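Local coordinates for KaiC-like domain-containing protein (Pyrococcus horikoshii, PDB 3BS4), which is of unknown function but carries a KaiC-like domain, probably of the RecA-like alpha/beta type, and was crystallised with an unidentified peptide bound, at residues G102-E107 and E124-V129. Sequence-based numbering, arbitrary orientation.
Sequences GVWYLE and EDHKKV
Trp104, on the extended strand 103-104, faces Asp125 and His126 on the flank of helix 115-132, the CB bonds of Trp104 and Asp125 each directed at the opposing segment. The pairing illustrates how one large aromatic side chain can make the whole contact between a short edge strand and a turn of helix. His126 meets the indole edge-to-face, its CE1 coming over one face, 3.5 Å from Trp104 CD1. The imidazole and the five-membered ring have their planes at 83°. His126 CG stands anti to the carbonyl carbon (chi1 -55°), which carries the imidazole across to the indole although the CB bond itself is not aimed at the strand. Asp125 lies at the benzo edge, its side chain crossing the indole at about a right angle, and Asp125 CB packs 3.5 Å from Trp104 CZ2. Asp125 OD2 sits near the ring plane, but its 3.0 Å approach to Trp104 CZ2 is doubtful, as Trp104 has two conformers. Around this trio, Ala122 also touches Trp104, Leu106 adds packing on Leu115 and Tyr119 of the same helix, and an aromatic side chain of the bound peptide lies nearly parallel to the His126 ring. Strand 103-104 is outermost in the sheet, parallel to strand 84-87, whose Ala85 and Val87 contact His126.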
loop_
_atom_site.group_PDB
_atom_site.type_symbol
_atom_site.label_atom_id
_atom_site.label_comp_id
_atom_site.label_asym_id
_atom_site.label_seq_id
_atom_site.Cartn_x
_atom_site.Cartn_y
_atom_site.Cartn_z
ATOM N N GLY A 102 1.989 10.948 15.178
ATOM C CA GLY A 102 1.631 10.542 13.825
ATOM C C GLY A 102 1.177 9.098 13.694
ATOM O O GLY A 102 0.877 8.648 12.582
ATOM N N VAL A 103 1.118 8.377 14.811
ATOM C CA VAL A 103 0.715 6.950 14.809
ATOM C C VAL A 103 -0.620 6.797 15.519
ATOM O O VAL A 103 -0.736 7.060 16.730
ATOM C CB VAL A 103 1.756 6.005 15.467
ATOM C CG1 VAL A 103 1.301 4.528 15.386
ATOM C CG2 VAL A 103 3.112 6.138 14.809
ATOM N N TRP A 104 -1.610 6.372 14.744
ATOM C CA TRP A 104 -2.973 6.186 15.217
ATOM C C TRP A 104 -3.235 4.749 15.576
ATOM O O TRP A 104 -2.852 3.838 14.832
ATOM C CB TRP A 104 -3.966 6.598 14.138
ATOM C CG TRP A 104 -4.686 7.856 14.442
ATOM C CD1 TRP A 104 -4.160 9.113 14.464
ATOM C CD2 TRP A 104 -6.076 7.994 14.763
ATOM N NE1 TRP A 104 -5.131 10.025 14.787
ATOM C CE2 TRP A 104 -6.318 9.368 14.970
ATOM C CE3 TRP A 104 -7.139 7.091 14.905
ATOM C CZ2 TRP A 104 -7.579 9.864 15.307
ATOM C CZ3 TRP A 104 -8.403 7.591 15.230
ATOM C CH2 TRP A 104 -8.606 8.962 15.431
ATOM N N TYR A 105 -3.897 4.548 16.715
ATOM C CA TYR A 105 -4.316 3.228 17.182
ATOM C C TYR A 105 -5.824 3.122 17.180
ATOM O O TYR A 105 -6.500 4.063 17.582
ATOM C CB TYR A 105 -3.774 2.971 18.579
ATOM C CG TYR A 105 -2.320 2.689 18.485
ATOM C CD1 TYR A 105 -1.877 1.407 18.155
ATOM C CD2 TYR A 105 -1.372 3.704 18.638
ATOM C CE1 TYR A 105 -0.536 1.134 18.024
ATOM C CE2 TYR A 105 -0.017 3.431 18.498
ATOM C CZ TYR A 105 0.382 2.136 18.184
ATOM O OH TYR A 105 1.720 1.816 18.024
ATOM N N LEU A 106 -6.332 1.979 16.724
ATOM C CA LEU A 106 -7.773 1.727 16.650
ATOM C C LEU A 106 -8.240 1.088 17.950
ATOM O O LEU A 106 -7.722 0.044 18.362
ATOM C CB LEU A 106 -8.125 0.816 15.470
ATOM C CG LEU A 106 -7.497 1.190 14.118
ATOM C CD1 LEU A 106 -7.410 -0.035 13.221
ATOM C CD2 LEU A 106 -8.216 2.344 13.429
ATOM N N GLU A 107 -9.232 1.719 18.574
ATOM C CA GLU A 107 -9.698 1.338 19.902
ATOM C C GLU A 107 -11.019 0.587 19.792
ATOM O O GLU A 107 -11.737 0.742 18.811
ATOM C CB GLU A 107 -9.879 2.597 20.765
ATOM C CG GLU A 107 -8.648 3.513 20.816
ATOM C CD GLU A 107 -7.462 2.902 21.564
ATOM O OE1 GLU A 107 -7.672 2.046 22.454
ATOM O OE2 GLU A 107 -6.307 3.287 21.262
ATOM N N GLU A 124 -9.868 10.751 8.392
ATOM C CA GLU A 124 -10.378 12.124 8.472
ATOM C C GLU A 124 -9.499 12.949 9.406
ATOM O O GLU A 124 -9.155 14.105 9.098
ATOM C CB GLU A 124 -11.829 12.138 8.940
ATOM C CG GLU A 124 -12.453 13.537 8.927
ATOM C CD GLU A 124 -13.945 13.546 9.240
ATOM O OE1 GLU A 124 -14.480 12.519 9.702
ATOM O OE2 GLU A 124 -14.575 14.612 9.046
ATOM N N ASP A 125 -9.130 12.358 10.540
ATOM C CA ASP A 125 -8.319 13.070 11.521
ATOM C C ASP A 125 -6.935 13.450 10.964
ATOM O O ASP A 125 -6.491 14.604 11.142
ATOM C CB ASP A 125 -8.282 12.325 12.853
ATOM C CG ASP A 125 -9.600 12.500 13.654
ATOM O OD1 ASP A 125 -10.481 13.294 13.225
ATOM O OD2 ASP A 125 -9.762 11.843 14.703
ATOM N N HIS A 126 -6.286 12.523 10.244
ATOM C CA HIS A 126 -4.996 12.820 9.581
ATOM C C HIS A 126 -5.161 13.930 8.581
ATOM O O HIS A 126 -4.298 14.805 8.447
ATOM C CB HIS A 126 -4.481 11.674 8.695
ATOM C CG HIS A 126 -4.350 10.352 9.357
ATOM N ND1 HIS A 126 -4.220 10.193 10.717
ATOM C CD2 HIS A 126 -4.285 9.110 8.820
ATOM C CE1 HIS A 126 -4.098 8.904 10.991
ATOM N NE2 HIS A 126 -4.132 8.228 9.858
ATOM N N LYS A 127 -6.230 13.847 7.794
ATOM C CA LYS A 127 -6.402 14.780 6.694
ATOM C C LYS A 127 -6.745 16.161 7.240
ATOM O O LYS A 127 -6.415 17.164 6.622
ATOM C CB LYS A 127 -7.502 14.313 5.740
ATOM C CG LYS A 127 -7.087 13.107 4.913
ATOM C CD LYS A 127 -8.014 12.926 3.728
ATOM C CE LYS A 127 -7.670 11.655 2.927
ATOM N NZ LYS A 127 -8.655 11.499 1.816
ATOM N N LYS A 128 -7.412 16.210 8.393
ATOM C CA LYS A 128 -7.707 17.522 9.023
ATOM C C LYS A 128 -6.405 18.201 9.440
ATOM O O LYS A 128 -6.258 19.425 9.284
ATOM C CB LYS A 128 -8.651 17.361 10.218
ATOM C CG LYS A 128 -9.202 18.671 10.804
ATOM C CD LYS A 128 -10.164 18.375 11.969
ATOM C CE LYS A 128 -10.918 19.624 12.422
ATOM N NZ LYS A 128 -11.559 20.309 11.257
ATOM N N VAL A 129 -5.464 17.423 9.971
ATOM C CA VAL A 129 -4.150 17.976 10.327
ATOM C C VAL A 129 -3.448 18.501 9.068
ATOM O O VAL A 129 -2.954 19.637 9.044
ATOM C CB VAL A 129 -3.239 16.966 11.079
ATOM C CG1 VAL A 129 -1.880 17.574 11.382
ATOM C CG2 VAL A 129 -3.904 16.483 12.369
#